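Local coordinates for FLAP endonuclease-1 protein (Methanocaldococcus jannaschii, PDB 1A76) that cleaves 5'-overhanging DNA flaps and degrades DNA 5'-3' as a magnesium-dependent, structure-specific nuclease of DNA replication and repair, at residues Ile14-Leu19 with Leu69-Thr74; Asn30-Phe35 with Pro75-Asp80; Met160-Asp165 with Gly180-Val185; Ile215-Phe220 with Ile233-Ala238; Pro281-Ile286 with Lys307-Ile312. All coordinates share one frame; numbering follows the deposited sequence.

Contact 1. Residues Ile14-Leu19 with Leu69-Thr74; sequences ISFEDL and LENDIT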
# COMPACT_ATOMS: atom_id res chain seq x y z
N ILE A 14 -8.68 -17.83 1.06
CA ILE A 14 -10.06 -17.54 0.73
C ILE A 14 -10.20 -17.60 -0.79
O ILE A 14 -9.31 -17.15 -1.52
CB ILE A 14 -10.52 -16.14 1.26
CG1 ILE A 14 -12.03 -15.99 1.08
CG2 ILE A 14 -9.77 -15.01 0.54
CD1 ILE A 14 -12.67 -14.85 1.87
N SER A 15 -11.30 -18.16 -1.29
CA SER A 15 -11.46 -18.21 -2.74
C SER A 15 -11.92 -16.86 -3.29
O SER A 15 -12.45 -16.03 -2.55
CB SER A 15 -12.47 -19.28 -3.13
OG SER A 15 -13.75 -18.95 -2.62
N PHE A 16 -11.71 -16.63 -4.58
CA PHE A 16 -12.14 -15.39 -5.21
C PHE A 16 -13.66 -15.30 -5.11
O PHE A 16 -14.23 -14.21 -5.01
CB PHE A 16 -11.71 -15.37 -6.68
CG PHE A 16 -11.48 -14.00 -7.24
CD1 PHE A 16 -11.00 -12.97 -6.45
CD2 PHE A 16 -11.74 -13.74 -8.58
CE1 PHE A 16 -10.78 -11.70 -6.98
CE2 PHE A 16 -11.53 -12.48 -9.13
CZ PHE A 16 -11.05 -11.45 -8.33
N GLU A 17 -14.32 -16.45 -5.13
CA GLU A 17 -15.78 -16.49 -5.05
C GLU A 17 -16.32 -15.94 -3.73
O GLU A 17 -17.29 -15.18 -3.72
CB GLU A 17 -16.28 -17.93 -5.23
CG GLU A 17 -17.80 -18.07 -5.12
CD GLU A 17 -18.24 -18.73 -3.83
OE1 GLU A 17 -18.13 -19.97 -3.72
OE2 GLU A 17 -18.70 -18.00 -2.91
N ASP A 18 -15.70 -16.33 -2.63
CA ASP A 18 -16.16 -15.88 -1.32
C ASP A 18 -15.81 -14.42 -1.07
O ASP A 18 -16.12 -13.86 -0.02
CB ASP A 18 -15.59 -16.78 -0.22
CG ASP A 18 -16.22 -18.17 -0.21
OD1 ASP A 18 -17.23 -18.38 -0.91
OD2 ASP A 18 -15.71 -19.06 0.51
N LEU A 19 -15.14 -13.80 -2.03
CA LEU A 19 -14.75 -12.40 -1.94
C LEU A 19 -15.75 -11.57 -2.78
O LEU A 19 -15.72 -10.34 -2.78
CB LEU A 19 -13.34 -12.24 -2.51
CG LEU A 19 -12.15 -11.76 -1.69
CD1 LEU A 19 -12.44 -11.85 -0.21
CD2 LEU A 19 -10.91 -12.56 -2.09
N LEU A 69 -13.45 -6.15 -10.51
CA LEU A 69 -14.83 -5.75 -10.77
C LEU A 69 -15.66 -6.83 -11.46
O LEU A 69 -16.89 -6.87 -11.31
CB LEU A 69 -14.86 -4.48 -11.61
CG LEU A 69 -14.55 -3.18 -10.86
CD1 LEU A 69 -14.39 -2.05 -11.87
CD2 LEU A 69 -15.67 -2.87 -9.86
N GLU A 70 -15.01 -7.69 -12.23
CA GLU A 70 -15.71 -8.77 -12.92
C GLU A 70 -16.22 -9.75 -11.87
O GLU A 70 -17.15 -10.52 -12.14
CB GLU A 70 -14.76 -9.48 -13.88
CG GLU A 70 -14.70 -8.87 -15.27
CD GLU A 70 -13.64 -9.52 -16.15
OE1 GLU A 70 -12.53 -9.80 -15.64
OE2 GLU A 70 -13.92 -9.74 -17.35
N ASN A 71 -15.61 -9.73 -10.69
CA ASN A 71 -16.00 -10.62 -9.60
C ASN A 71 -16.75 -9.86 -8.51
O ASN A 71 -16.72 -10.26 -7.35
CB ASN A 71 -14.77 -11.29 -8.98
CG ASN A 71 -15.00 -12.75 -8.71
OD1 ASN A 71 -14.35 -13.61 -9.31
ND2 ASN A 71 -15.93 -13.06 -7.81
N ASP A 72 -17.41 -8.79 -8.90
CA ASP A 72 -18.18 -7.96 -7.98
C ASP A 72 -17.38 -7.44 -6.77
O ASP A 72 -17.95 -7.23 -5.69
CB ASP A 72 -19.43 -8.70 -7.51
CG ASP A 72 -20.47 -7.76 -6.92
OD1 ASP A 72 -20.33 -6.54 -7.12
OD2 ASP A 72 -21.42 -8.24 -6.26
N ILE A 73 -16.08 -7.25 -6.95
CA ILE A 73 -15.26 -6.70 -5.87
C ILE A 73 -15.08 -5.24 -6.26
O ILE A 73 -14.44 -4.94 -7.27
CB ILE A 73 -13.87 -7.34 -5.78
CG1 ILE A 73 -13.99 -8.74 -5.17
CG2 ILE A 73 -12.97 -6.47 -4.90
CD1 ILE A 73 -12.89 -9.68 -5.60
N THR A 74 -15.68 -4.35 -5.47
CA THR A 74 -15.59 -2.92 -5.75
C THR A 74 -14.43 -2.30 -4.98
O THR A 74 -14.46 -2.19 -3.75
CB THR A 74 -16.90 -2.22 -5.35
OG1 THR A 74 -17.96 -2.69 -6.18
CG2 THR A 74 -16.77 -0.72 -5.50
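F16 sets its ring against I73 and N71, and so joins the loop before strand 23-27 to the turn that follows helix 56-70. The phenyl CG is turned anti to the backbone N (chi1 -152°), which sets it beside the carbonyl carbon; from there the ring reaches I73 and N71. At one side CE1 meets I73 CD1 at 3.2 Å; at the other CE2 lies 3.5 Å from N71 CB. The side chains of F16 and N71 cross obliquely, and the exact setting of the N71 amide is doubtful. I73 CG1 is anti to its own carbonyl carbon (chi1 -74°) and lies 3.4 Å from L19 O, while CD1 approaches L19 CB at 4.0 Å. F16 also stacks on H67 and touches L68, both of helix 56-70. An alanine at F16 would probably leave I73 CD1 and the H67 ring without their aromatic partner and open a gap at the helix end. On the 14-19 side, S15 OG accepts from D18 N in an ST motif. On the other, D72, whose carboxylate pairs with K20, is the C-prime residue of the Schellman motif that ends helix 56-70 and turns the chain into strand 74-79.

Contact 2. Residues Asn30-Phe35 with Pro75-Asp80; sequences NALYQF and PIWVFD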
# COMPACT_ATOMS: atom_id res chain seq x y z
N ASN A 30 1.54 -0.00 -2.33
CA ASN A 30 1.93 -1.39 -2.19
C ASN A 30 1.62 -2.13 -3.48
O ASN A 30 2.41 -2.95 -3.93
CB ASN A 30 1.18 -2.07 -1.04
CG ASN A 30 1.75 -3.44 -0.73
OD1 ASN A 30 1.25 -4.45 -1.21
ND2 ASN A 30 2.82 -3.47 0.05
N ALA A 31 0.46 -1.82 -4.05
CA ALA A 31 0.01 -2.44 -5.29
C ALA A 31 0.94 -2.10 -6.45
O ALA A 31 1.32 -2.97 -7.23
CB ALA A 31 -1.43 -2.00 -5.60
N LEU A 32 1.28 -0.83 -6.57
CA LEU A 32 2.16 -0.36 -7.63
C LEU A 32 3.53 -1.01 -7.62
O LEU A 32 4.04 -1.39 -8.67
CB LEU A 32 2.32 1.16 -7.54
CG LEU A 32 1.36 1.95 -8.46
CD1 LEU A 32 0.16 1.10 -8.88
CD2 LEU A 32 0.90 3.18 -7.75
N TYR A 33 4.13 -1.10 -6.44
CA TYR A 33 5.44 -1.72 -6.29
C TYR A 33 5.30 -3.19 -6.68
O TYR A 33 6.16 -3.74 -7.37
CB TYR A 33 5.92 -1.58 -4.85
CG TYR A 33 6.44 -0.20 -4.49
CD1 TYR A 33 7.58 0.32 -5.11
CD2 TYR A 33 5.83 0.56 -3.49
CE1 TYR A 33 8.08 1.58 -4.74
CE2 TYR A 33 6.32 1.80 -3.11
CZ TYR A 33 7.45 2.31 -3.73
OH TYR A 33 7.92 3.55 -3.34
N GLN A 34 4.20 -3.81 -6.27
CA GLN A 34 3.93 -5.21 -6.59
C GLN A 34 3.86 -5.45 -8.10
O GLN A 34 4.42 -6.42 -8.59
CB GLN A 34 2.62 -5.66 -5.93
CG GLN A 34 2.37 -7.15 -6.00
CD GLN A 34 3.53 -7.96 -5.44
OE1 GLN A 34 3.95 -7.77 -4.29
NE2 GLN A 34 4.07 -8.87 -6.25
N PHE A 35 3.17 -4.57 -8.81
CA PHE A 35 3.03 -4.68 -10.27
C PHE A 35 4.39 -4.55 -10.93
O PHE A 35 4.70 -5.26 -11.88
CB PHE A 35 2.12 -3.57 -10.84
CG PHE A 35 0.67 -3.68 -10.41
CD1 PHE A 35 0.13 -4.90 -10.00
CD2 PHE A 35 -0.14 -2.54 -10.37
CE1 PHE A 35 -1.20 -4.97 -9.57
CE2 PHE A 35 -1.46 -2.60 -9.94
CZ PHE A 35 -2.00 -3.82 -9.54
N PRO A 75 -13.37 -1.90 -5.71
CA PRO A 75 -12.22 -1.31 -5.04
C PRO A 75 -12.17 0.22 -5.06
O PRO A 75 -12.74 0.89 -5.93
CB PRO A 75 -11.05 -1.90 -5.82
CG PRO A 75 -11.60 -1.98 -7.26
CD PRO A 75 -13.13 -2.03 -7.16
N ILE A 76 -11.49 0.75 -4.06
CA ILE A 76 -11.26 2.18 -3.97
C ILE A 76 -9.76 2.22 -3.72
O ILE A 76 -9.25 1.56 -2.81
CB ILE A 76 -12.04 2.84 -2.80
CG1 ILE A 76 -11.65 4.32 -2.71
CG2 ILE A 76 -11.76 2.11 -1.48
CD1 ILE A 76 -12.80 5.25 -2.36
N TRP A 77 -9.04 2.96 -4.57
CA TRP A 77 -7.60 3.06 -4.46
C TRP A 77 -7.17 4.13 -3.47
O TRP A 77 -7.69 5.24 -3.46
CB TRP A 77 -7.00 3.34 -5.85
CG TRP A 77 -6.99 2.14 -6.73
CD1 TRP A 77 -8.08 1.54 -7.32
CD2 TRP A 77 -5.85 1.36 -7.11
NE1 TRP A 77 -7.68 0.44 -8.04
CE2 TRP A 77 -6.32 0.31 -7.93
CE3 TRP A 77 -4.48 1.45 -6.84
CZ2 TRP A 77 -5.45 -0.65 -8.48
CZ3 TRP A 77 -3.62 0.50 -7.38
CH2 TRP A 77 -4.12 -0.54 -8.19
N VAL A 78 -6.21 3.78 -2.62
CA VAL A 78 -5.71 4.71 -1.62
C VAL A 78 -4.24 4.99 -1.84
O VAL A 78 -3.39 4.09 -1.80
CB VAL A 78 -5.92 4.17 -0.20
CG1 VAL A 78 -5.63 5.25 0.81
CG2 VAL A 78 -7.34 3.69 -0.03
N PHE A 79 -3.93 6.27 -2.07
CA PHE A 79 -2.56 6.67 -2.30
C PHE A 79 -1.98 7.40 -1.10
O PHE A 79 -2.72 7.84 -0.22
CB PHE A 79 -2.49 7.51 -3.57
CG PHE A 79 -2.81 6.72 -4.82
CD1 PHE A 79 -1.81 5.99 -5.47
CD2 PHE A 79 -4.11 6.68 -5.32
CE1 PHE A 79 -2.09 5.24 -6.61
CE2 PHE A 79 -4.41 5.92 -6.46
CZ PHE A 79 -3.40 5.20 -7.10
N ASP A 80 -0.65 7.50 -1.06
CA ASP A 80 0.05 8.14 0.05
C ASP A 80 -0.05 9.66 0.01
O ASP A 80 -0.03 10.32 1.06
CB ASP A 80 1.54 7.77 0.02
CG ASP A 80 1.82 6.38 0.59
OD1 ASP A 80 0.92 5.79 1.21
OD2 ASP A 80 2.94 5.88 0.41
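W77 points the six-membered end of its indole from strand 75-79 at helix 30-35, where A31, L32 and F35 receive it. The segments run nearly perpendicular, at 93°, with their axes 10.2 Å apart, and side chains alone bridge them. The tight part is this buried patch: F35 and W77 meet tip to tip, CE2 to CH2 at 3.8 Å and rim to rim, while A31 CB lies 3.8 Å from W77 CZ3. L32 divides its branches, CD1 resting by W77 CZ3 at 4.1 Å and CD2 coming in the plane of the F79 ring, 3.8 Å from CE1. L139 of helix 129-142 touches both W77 and F79. Things are looser toward Y33, which is exposed, and toward D80, a predicted magnesium ligand just past the strand; the side chain of F79 lies about 9 Å from a bound manganese ion. No hydrogen bond crosses the contact, and the indole NE1 turns to T65 OG1 for a weak one. Helix and strand are thus joined here by apolar fit alone, with the polar metal-binding chemistry kept beyond its edge.

Contact 3. Residues Met160-Asp165 with Gly180-Val185; sequences MAKKGD and GAPRVV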
# COMPACT_ATOMS: atom_id res chain seq x y z
N MET A 160 -10.68 3.38 6.81
CA MET A 160 -11.89 3.18 6.00
C MET A 160 -12.50 1.80 6.28
O MET A 160 -13.73 1.62 6.28
CB MET A 160 -11.56 3.32 4.52
CG MET A 160 -11.12 4.74 4.12
SD MET A 160 -10.12 4.85 2.61
CE MET A 160 -11.34 4.58 1.35
N ALA A 161 -11.63 0.83 6.51
CA ALA A 161 -12.10 -0.53 6.79
C ALA A 161 -12.68 -0.57 8.20
O ALA A 161 -13.72 -1.17 8.43
CB ALA A 161 -10.95 -1.52 6.65
N LYS A 162 -11.99 0.07 9.14
CA LYS A 162 -12.46 0.10 10.51
C LYS A 162 -13.86 0.71 10.58
O LYS A 162 -14.74 0.21 11.29
CB LYS A 162 -11.49 0.88 11.39
CG LYS A 162 -10.47 -0.02 12.10
CD LYS A 162 -9.19 0.72 12.43
CE LYS A 162 -9.34 1.54 13.69
NZ LYS A 162 -8.80 2.92 13.50
N LYS A 163 -14.08 1.78 9.82
CA LYS A 163 -15.37 2.46 9.79
C LYS A 163 -16.47 1.65 9.13
O LYS A 163 -17.65 1.99 9.26
CB LYS A 163 -15.27 3.78 9.03
CG LYS A 163 -14.29 4.78 9.63
CD LYS A 163 -14.70 6.19 9.26
CE LYS A 163 -14.90 6.34 7.77
NZ LYS A 163 -15.51 7.67 7.46
N GLY A 164 -16.11 0.61 8.40
CA GLY A 164 -17.12 -0.20 7.73
C GLY A 164 -17.46 0.25 6.33
O GLY A 164 -18.40 -0.26 5.71
N ASP A 165 -16.70 1.22 5.81
CA ASP A 165 -16.94 1.70 4.46
C ASP A 165 -16.48 0.65 3.45
O ASP A 165 -16.99 0.58 2.33
CB ASP A 165 -16.20 3.02 4.24
CG ASP A 165 -16.94 4.20 4.85
OD1 ASP A 165 -18.08 4.02 5.34
OD2 ASP A 165 -16.38 5.31 4.83
N GLY A 180 -5.13 -1.17 13.11
CA GLY A 180 -6.48 -1.55 13.49
C GLY A 180 -7.36 -2.04 12.36
O GLY A 180 -8.57 -2.16 12.55
N ALA A 181 -6.79 -2.30 11.19
CA ALA A 181 -7.61 -2.80 10.08
C ALA A 181 -8.23 -4.12 10.53
O ALA A 181 -7.52 -5.05 10.92
CB ALA A 181 -6.75 -3.04 8.86
N PRO A 182 -9.57 -4.24 10.46
CA PRO A 182 -10.20 -5.49 10.90
C PRO A 182 -9.85 -6.67 10.00
O PRO A 182 -9.75 -7.80 10.46
CB PRO A 182 -11.70 -5.17 10.88
CG PRO A 182 -11.80 -3.70 10.66
CD PRO A 182 -10.56 -3.27 9.96
N ARG A 183 -9.65 -6.39 8.72
CA ARG A 183 -9.33 -7.45 7.79
C ARG A 183 -8.35 -6.99 6.72
O ARG A 183 -8.43 -5.86 6.25
CB ARG A 183 -10.59 -7.94 7.08
CG ARG A 183 -11.40 -8.97 7.82
CD ARG A 183 -12.72 -9.21 7.10
NE ARG A 183 -13.83 -9.17 8.04
CZ ARG A 183 -14.50 -8.07 8.37
NH1 ARG A 183 -14.20 -6.90 7.83
NH2 ARG A 183 -15.49 -8.15 9.25
N VAL A 184 -7.46 -7.89 6.34
CA VAL A 184 -6.48 -7.64 5.29
C VAL A 184 -6.59 -8.84 4.35
O VAL A 184 -6.79 -9.97 4.79
CB VAL A 184 -5.02 -7.58 5.84
CG1 VAL A 184 -4.02 -7.68 4.69
CG2 VAL A 184 -4.82 -6.28 6.62
N VAL A 185 -6.51 -8.59 3.04
CA VAL A 185 -6.56 -9.68 2.08
C VAL A 185 -5.34 -9.54 1.18
O VAL A 185 -5.15 -8.51 0.54
CB VAL A 185 -7.82 -9.65 1.22
CG1 VAL A 185 -7.80 -10.84 0.26
CG2 VAL A 185 -9.07 -9.69 2.09
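K162 and A181 bring their CA atoms within 5.7 Å where the last turn of helix 153-162 passes the loop leading into strand 183-186 of the mixed sheet. The helix ends in a Schellman motif: G164 takes positive phi, its N bonds back to A161 O, and D165 N reaches M160 O at 3.0 Å. G180 likewise has positive phi (87°), a conformation in which a side chain would collide with the carbonyl oxygen of the residue before. Between these two turns the P182 ring leans on the helix. Its CD sits 3.8 Å from A161 CB and 3.7 Å from K162 N, and CG lies 3.9 Å from K162 CA, so the pyrrolidine spans two consecutive residues. An alanine at P182 would probably open a gap beside A161 CB and K162 N, since the CG and CD that touch them would be gone. A161 also packs on V169 of strand 168-170, whereas R183, next along the chain, makes a cation-pi contact with W167. The exposed K162 side chain bends at its outer bonds (chi3 81°), and its fit against G180 is doubtful. Nearer its root, K162 CG approaches P182 CD at 3.9 Å.

Contact 4. Residues Ile215-Phe220 with Ile233-Ala238; sequences IDIAIF and IGFKRA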
# COMPACT_ATOMS: atom_id res chain seq x y z
N ILE A 215 1.46 -4.40 18.25
CA ILE A 215 2.28 -3.27 17.83
C ILE A 215 3.66 -3.36 18.52
O ILE A 215 4.69 -3.05 17.93
CB ILE A 215 1.58 -1.93 18.21
CG1 ILE A 215 0.37 -1.70 17.30
CG2 ILE A 215 2.53 -0.73 18.06
CD1 ILE A 215 -0.60 -0.64 17.80
N ASP A 216 3.68 -3.79 19.78
CA ASP A 216 4.94 -3.92 20.50
C ASP A 216 5.79 -5.00 19.82
O ASP A 216 6.98 -4.80 19.58
CB ASP A 216 4.67 -4.28 21.97
CG ASP A 216 4.29 -3.07 22.82
OD1 ASP A 216 4.37 -1.92 22.32
OD2 ASP A 216 3.92 -3.26 24.00
N ILE A 217 5.17 -6.14 19.49
CA ILE A 217 5.87 -7.23 18.81
C ILE A 217 6.45 -6.66 17.52
O ILE A 217 7.61 -6.90 17.19
CB ILE A 217 4.91 -8.41 18.46
CG1 ILE A 217 4.48 -9.13 19.74
CG2 ILE A 217 5.60 -9.40 17.53
CD1 ILE A 217 3.24 -9.99 19.56
N ALA A 218 5.65 -5.87 16.80
CA ALA A 218 6.08 -5.25 15.56
C ALA A 218 7.28 -4.35 15.80
O ALA A 218 8.26 -4.36 15.03
CB ALA A 218 4.94 -4.44 14.96
N ILE A 219 7.22 -3.54 16.86
CA ILE A 219 8.32 -2.64 17.16
C ILE A 219 9.60 -3.44 17.44
O ILE A 219 10.66 -3.08 16.95
CB ILE A 219 7.95 -1.71 18.34
CG1 ILE A 219 6.89 -0.69 17.87
CG2 ILE A 219 9.18 -0.95 18.83
CD1 ILE A 219 6.26 0.13 18.99
N PHE A 220 9.49 -4.53 18.21
CA PHE A 220 10.64 -5.39 18.51
C PHE A 220 11.26 -5.92 17.22
O PHE A 220 12.48 -5.93 17.05
CB PHE A 220 10.23 -6.63 19.33
CG PHE A 220 10.28 -6.43 20.82
CD1 PHE A 220 11.50 -6.25 21.46
CD2 PHE A 220 9.12 -6.48 21.58
CE1 PHE A 220 11.56 -6.11 22.85
CE2 PHE A 220 9.17 -6.35 22.96
CZ PHE A 220 10.39 -6.16 23.59
N ILE A 233 15.83 -9.45 18.16
CA ILE A 233 14.69 -10.20 18.70
C ILE A 233 13.64 -10.48 17.63
O ILE A 233 13.19 -9.56 16.92
CB ILE A 233 14.03 -9.42 19.86
CG1 ILE A 233 14.94 -9.41 21.09
CG2 ILE A 233 12.71 -10.07 20.24
CD1 ILE A 233 14.73 -8.21 22.00
N GLY A 234 13.25 -11.74 17.51
CA GLY A 234 12.23 -12.14 16.54
C GLY A 234 10.82 -12.17 17.13
O GLY A 234 10.60 -11.74 18.27
N PHE A 235 9.86 -12.70 16.37
CA PHE A 235 8.48 -12.76 16.83
C PHE A 235 8.28 -13.56 18.12
O PHE A 235 7.61 -13.10 19.05
CB PHE A 235 7.57 -13.30 15.71
CG PHE A 235 6.09 -13.20 16.01
CD1 PHE A 235 5.48 -14.10 16.88
CD2 PHE A 235 5.32 -12.20 15.43
CE1 PHE A 235 4.11 -14.01 17.16
CE2 PHE A 235 3.95 -12.11 15.70
CZ PHE A 235 3.35 -13.02 16.57
N LYS A 236 8.86 -14.76 18.17
CA LYS A 236 8.75 -15.65 19.31
C LYS A 236 9.24 -15.01 20.61
O LYS A 236 8.55 -15.07 21.63
CB LYS A 236 9.55 -16.94 19.06
CG LYS A 236 8.77 -18.07 18.40
CD LYS A 236 9.29 -19.44 18.86
CE LYS A 236 8.23 -20.21 19.63
NZ LYS A 236 8.64 -20.52 21.04
N ARG A 237 10.43 -14.43 20.57
CA ARG A 237 11.01 -13.80 21.76
C ARG A 237 10.23 -12.55 22.17
O ARG A 237 10.04 -12.29 23.36
CB ARG A 237 12.48 -13.44 21.50
CG ARG A 237 13.10 -12.54 22.57
CD ARG A 237 13.31 -13.25 23.92
NE ARG A 237 14.07 -12.39 24.83
CZ ARG A 237 13.91 -12.35 26.15
NH1 ARG A 237 13.01 -13.13 26.75
NH2 ARG A 237 14.63 -11.51 26.87
N ALA A 238 9.78 -11.79 21.18
CA ALA A 238 9.03 -10.57 21.43
C ALA A 238 7.66 -10.90 22.05
O ALA A 238 7.21 -10.24 22.98
CB ALA A 238 8.86 -9.80 20.13
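A238 is the small bump of this contact, set into the hollow between I217 and F220 where helices 211-221 and 235-244 meet in the helix-3-turn-helix region of the FEN1 family, a motif that in relatives contacts DNA and probably does so here. Because alanine is so short, the backbones come close: the CA atoms of I217 and A238 are 5.3 Å apart. A238 CB touches F220 CB at 3.5 Å and also lies by CD2, 3.6 Å away, leaving CD1 and CE1 to I233, whose CD1 is 3.8 Å from F220 CD1. The reverse bump is I217 CG2. It stands anti to its own backbone N and presses on the F235 ring, which stacks in turn on F8. Helix 247-254 backs the F220 ring with V250 and L251. G234, at the N-cap of helix 235-244, lies between I233 and F235 in the chain, and the side chains that touch are all apolar. At the F235 ring, I217 CG2 approaches CD2 at 3.5 Å and CE2 at 3.7 Å.

Contact 5. Residues Pro281-Ile286 with Lys307-Ile312; sequences PDKEGI and KLYNLI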
# COMPACT_ATOMS: atom_id res chain seq x y z
N PRO A 281 -16.49 4.72 -17.57
CA PRO A 281 -15.14 4.95 -18.12
C PRO A 281 -15.09 5.75 -19.43
O PRO A 281 -15.97 5.60 -20.29
CB PRO A 281 -14.58 3.55 -18.31
CG PRO A 281 -15.79 2.68 -18.48
CD PRO A 281 -16.93 3.32 -17.74
N ASP A 282 -14.07 6.59 -19.56
CA ASP A 282 -13.86 7.39 -20.76
C ASP A 282 -13.08 6.46 -21.68
O ASP A 282 -11.84 6.43 -21.65
CB ASP A 282 -13.05 8.66 -20.43
CG ASP A 282 -12.61 9.42 -21.67
OD1 ASP A 282 -12.93 9.00 -22.81
OD2 ASP A 282 -11.91 10.46 -21.51
N LYS A 283 -13.81 5.68 -22.48
CA LYS A 283 -13.23 4.71 -23.39
C LYS A 283 -12.15 5.28 -24.30
O LYS A 283 -11.11 4.67 -24.48
CB LYS A 283 -14.32 4.07 -24.25
CG LYS A 283 -15.35 3.23 -23.47
CD LYS A 283 -16.28 2.47 -24.41
CE LYS A 283 -17.00 1.34 -23.68
NZ LYS A 283 -18.07 0.72 -24.51
N GLU A 284 -12.41 6.45 -24.88
CA GLU A 284 -11.48 7.10 -25.79
C GLU A 284 -10.18 7.52 -25.12
O GLU A 284 -9.09 7.32 -25.66
CB GLU A 284 -12.14 8.34 -26.42
CG GLU A 284 -13.28 8.03 -27.39
CD GLU A 284 -14.52 7.52 -26.69
OE1 GLU A 284 -14.87 8.09 -25.63
OE2 GLU A 284 -15.14 6.56 -27.19
N GLY A 285 -10.30 8.13 -23.94
CA GLY A 285 -9.14 8.58 -23.21
C GLY A 285 -8.27 7.42 -22.77
O GLY A 285 -7.04 7.54 -22.75
N ILE A 286 -8.89 6.31 -22.40
CA ILE A 286 -8.14 5.13 -21.98
C ILE A 286 -7.34 4.58 -23.16
O ILE A 286 -6.16 4.24 -23.02
CB ILE A 286 -9.08 4.03 -21.40
CG1 ILE A 286 -9.62 4.50 -20.03
CG2 ILE A 286 -8.33 2.73 -21.26
CD1 ILE A 286 -10.80 3.73 -19.52
N LYS A 307 -15.87 -3.94 -21.52
CA LYS A 307 -16.31 -4.76 -20.40
C LYS A 307 -16.38 -3.89 -19.14
O LYS A 307 -17.30 -4.04 -18.33
CB LYS A 307 -15.35 -5.93 -20.17
CG LYS A 307 -15.09 -6.79 -21.40
CD LYS A 307 -14.81 -8.23 -21.00
CE LYS A 307 -13.51 -8.71 -21.62
NZ LYS A 307 -12.43 -7.71 -21.39
N LEU A 308 -15.41 -3.00 -18.96
CA LEU A 308 -15.39 -2.13 -17.78
C LEU A 308 -16.62 -1.24 -17.77
O LEU A 308 -17.27 -1.06 -16.75
CB LEU A 308 -14.12 -1.26 -17.73
CG LEU A 308 -14.15 -0.12 -16.68
CD1 LEU A 308 -14.24 -0.69 -15.26
CD2 LEU A 308 -12.89 0.74 -16.83
N TYR A 309 -16.94 -0.67 -18.93
CA TYR A 309 -18.11 0.20 -19.05
C TYR A 309 -19.39 -0.52 -18.63
O TYR A 309 -20.19 0.00 -17.84
CB TYR A 309 -18.23 0.67 -20.51
CG TYR A 309 -19.29 1.72 -20.75
CD1 TYR A 309 -20.61 1.36 -21.02
CD2 TYR A 309 -18.96 3.08 -20.71
CE1 TYR A 309 -21.59 2.33 -21.25
CE2 TYR A 309 -19.94 4.07 -20.94
CZ TYR A 309 -21.25 3.68 -21.21
OH TYR A 309 -22.20 4.64 -21.44
N ASN A 310 -19.60 -1.72 -19.15
CA ASN A 310 -20.80 -2.49 -18.85
C ASN A 310 -20.87 -2.91 -17.38
O ASN A 310 -21.94 -2.95 -16.80
CB ASN A 310 -20.89 -3.70 -19.77
CG ASN A 310 -21.28 -3.32 -21.19
OD1 ASN A 310 -21.93 -2.29 -21.41
ND2 ASN A 310 -20.88 -4.14 -22.16
N LEU A 311 -19.73 -3.22 -16.78
CA LEU A 311 -19.70 -3.61 -15.37
C LEU A 311 -20.17 -2.44 -14.52
O LEU A 311 -21.04 -2.58 -13.66
CB LEU A 311 -18.28 -4.02 -14.95
CG LEU A 311 -17.79 -5.39 -15.43
CD1 LEU A 311 -16.27 -5.45 -15.34
CD2 LEU A 311 -18.41 -6.50 -14.58
N ILE A 312 -19.59 -1.27 -14.75
CA ILE A 312 -19.98 -0.10 -13.99
C ILE A 312 -21.42 0.28 -14.32
O ILE A 312 -22.20 0.61 -13.44
CB ILE A 312 -19.01 1.07 -14.26
CG1 ILE A 312 -17.62 0.68 -13.73
CG2 ILE A 312 -19.51 2.35 -13.60
CD1 ILE A 312 -16.51 1.69 -13.97
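P281, just ahead of the capped N-terminus of helix 283-292, wedges its ring against L308 and Y309 of helix 298-315. The cap is D282, whose OD1 accepts from G285 N at 3.0 Å in a nearly straight bond (168°), the N-H arriving well above the carboxylate plane. The proline ring sits close to the helix backbone, with P281 CG 3.4 Å from Y309 CA. Its CB meets L308 CD2 at 3.6 Å, and its CD reaches Y309 CD2, also 3.6 Å away, with I312 CD1 a little farther off. K283 stretches its extended chain across Y309 at about a right angle, placing CE 3.5 Å from Y309 CB, while its ammonium group forms a salt bridge with D306, about one turn before Y309 on helix 298-315. Y309 CG stands anti to its backbone N (chi1 -172°), which sets the ring root between proline and lysine. Around this junction L308 touches M142 of helix 129-142 and L69 of helix 56-70, and I286 packs on L141 and F62 of those same two helices.

Contacts 1 and 2 interleave along the chain within the N-domain; contacts 3 and 4 follow in the I-domain, and contact 5 closes the series near the C-terminus. Contacts 2 and 3 both reach the mixed sheet, their centres 16 Å apart, and touch where M160 of helix 153-162 packs on I76 and V78 of strand 74-79. Contact 1 links outward: L69 meets P75 of contact 2 and L308 of contact 5, so helix 298-315 lies on the end of helix 56-70. Contact 4 stands apart, its centre 46 Å from that of contact 5 on the opposite side of the chain's centre. The sheet and its metal-binding residues thus lie between a helical flank in the I-domain and the C-terminal helices.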